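Local coordinates for hyaluronidase (Streptomyces koganeiensis, PDB 4UFQ), which degrades the polysaccharide hyaluronan by cleaving its glycosidic bonds, probably at the N-acetylglucosamine linkages, at the interface of chains A and B. Residues are numbered along the deposited sequence; one frame, centred on the assembly and turned at random. Chains: chain A/B, Hyaluronidase.

The interface of chains A and B. Residues chain A 31-34; chain B 22-27.
Two parallel beta-strands from different chains pair here, A:28-32 beside B:18-23, as expected for the intertwined trimeric beta-helix of HylP-type hyaluronidases. The amide N of B:Thr23 donates to the carbonyl O of A:Lys31 at 3.0 Å, and the carbonyl O of B:Thr23 accepts the amide N of A:Thr33 at 2.9 Å. A:Lys31 and B:Asp22 project alongside each other from one face of the pair. With CG anti to the backbone N (chi1 173°) and the rest extended, A:Lys31 lays its CD against the carboxylate of B:Asp22, 3.8 Å from CG. NZ of A:Lys31 stays 4.2 Å from OD2 of B:Asp22, short of direct contact, though the opposite charges may still attract. A water joins OD1 of that carboxylate to the hydroxyl OG1 of A:Thr33, 2.6 Å from the latter, and also meets the carbonyl O of B:Thr23. A:Thr32 turns its hydroxyl towards the B turn: OG1, anti to the carbonyl carbon (chi1 -74°), donates to the carbonyl O of B:Leu25 at 2.8 Å, in the carbonyl plane, and weakly accepts the amide N of B:Ala27. A valine in place of A:Thr32 would probably leave that carbonyl without its cross-chain donor and the turn freer to shift. Within chain B, OG1 of B:Thr23 accepts the amide N of B:Leu25 at 3.0 Å, helping to shape the turn that presents this carbonyl.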
loop_
_atom_site.group_PDB
_atom_site.type_symbol
_atom_site.label_atom_id
_atom_site.label_comp_id
_atom_site.label_asym_id
_atom_site.label_seq_id
_atom_site.Cartn_x
_atom_site.Cartn_y
_atom_site.Cartn_z
ATOM N N LYS A 31 -4.058 26.619 -16.336
ATOM C CA LYS A 31 -3.799 25.743 -17.466
ATOM C C LYS A 31 -2.545 26.183 -18.212
ATOM O O LYS A 31 -2.408 27.343 -18.593
ATOM C CB LYS A 31 -5.000 25.712 -18.410
ATOM C CG LYS A 31 -4.755 24.949 -19.708
ATOM C CD LYS A 31 -5.992 24.941 -20.579
ATOM C CE LYS A 31 -5.792 24.097 -21.827
ATOM N NZ LYS A 31 -6.990 24.115 -22.716
ATOM N N THR A 32 -1.642 25.235 -18.415
ATOM C CA THR A 32 -0.394 25.436 -19.131
ATOM C C THR A 32 -0.301 24.403 -20.246
ATOM O O THR A 32 -0.608 23.227 -20.033
ATOM C CB THR A 32 0.831 25.288 -18.185
ATOM O OG1 THR A 32 0.931 26.438 -17.328
ATOM C CG2 THR A 32 2.140 25.136 -18.965
ATOM N N THR A 33 0.114 24.848 -21.429
ATOM C CA THR A 33 0.444 23.952 -22.523
ATOM C C THR A 33 1.906 24.192 -22.880
ATOM O O THR A 33 2.262 25.237 -23.444
ATOM C CB THR A 33 -0.468 24.178 -23.744
ATOM O OG1 THR A 33 -1.831 24.280 -23.311
ATOM C CG2 THR A 33 -0.334 23.029 -24.747
ATOM N N SER A 34 2.755 23.235 -22.524
ATOM C CA SER A 34 4.192 23.372 -22.725
ATOM C C SER A 34 4.920 22.036 -22.721
ATOM O O SER A 34 4.419 21.041 -22.195
ATOM C CB SER A 34 4.790 24.248 -21.626
ATOM O OG SER A 34 6.168 24.484 -21.865
ATOM N N ASP B 22 -4.515 30.702 -18.943
ATOM C CA ASP B 22 -4.426 29.728 -20.030
ATOM C C ASP B 22 -3.243 30.146 -20.883
ATOM O O ASP B 22 -3.355 31.049 -21.708
ATOM C CB ASP B 22 -5.709 29.711 -20.862
ATOM C CG ASP B 22 -5.750 28.557 -21.852
ATOM O OD1 ASP B 22 -4.715 27.883 -22.034
ATOM O OD2 ASP B 22 -6.819 28.332 -22.457
ATOM N N THR B 23 -2.115 29.477 -20.685
ATOM C CA THR B 23 -0.826 30.020 -21.077
ATOM C C THR B 23 0.170 28.956 -21.530
ATOM O O THR B 23 -0.071 27.757 -21.373
ATOM C CB THR B 23 -0.234 30.815 -19.890
ATOM O OG1 THR B 23 1.036 31.370 -20.252
ATOM C CG2 THR B 23 -0.082 29.910 -18.654
ATOM N N THR B 24 1.289 29.396 -22.099
ATOM C CA THR B 24 2.395 28.505 -22.447
ATOM C C THR B 24 3.535 28.648 -21.444
ATOM O O THR B 24 4.488 27.871 -21.462
ATOM C CB THR B 24 2.942 28.774 -23.856
ATOM O OG1 THR B 24 3.401 30.127 -23.942
ATOM C CG2 THR B 24 1.865 28.536 -24.900
ATOM N N LEU B 25 3.428 29.640 -20.566
ATOM C CA LEU B 25 4.335 29.764 -19.436
ATOM C C LEU B 25 3.845 28.828 -18.356
ATOM O O LEU B 25 2.759 28.261 -18.466
ATOM C CB LEU B 25 4.314 31.185 -18.874
ATOM C CG LEU B 25 4.564 32.331 -19.852
ATOM C CD1 LEU B 25 4.566 33.643 -19.091
ATOM C CD2 LEU B 25 5.870 32.117 -20.591
ATOM N N GLU B 26 4.637 28.671 -17.304
ATOM C CA GLU B 26 4.111 28.065 -16.097
ATOM C C GLU B 26 3.040 29.000 -15.552
ATOM O O GLU B 26 3.303 30.183 -15.327
ATOM C CB GLU B 26 5.208 27.843 -15.058
ATOM C CG GLU B 26 4.672 27.360 -13.710
ATOM C CD GLU B 26 5.771 26.939 -12.764
ATOM O OE1 GLU B 26 6.735 27.714 -12.594
ATOM O OE2 GLU B 26 5.673 25.826 -12.199
ATOM N N ALA B 27 1.834 28.475 -15.351
ATOM C CA ALA B 27 0.694 29.302 -14.972
ATOM C C ALA B 27 0.826 29.864 -13.558
ATOM O O ALA B 27 0.354 30.971 -13.285
ATOM C CB ALA B 27 -0.612 28.521 -15.123
HETATM O O HOH W 1 -2.375 26.707 -22.577
#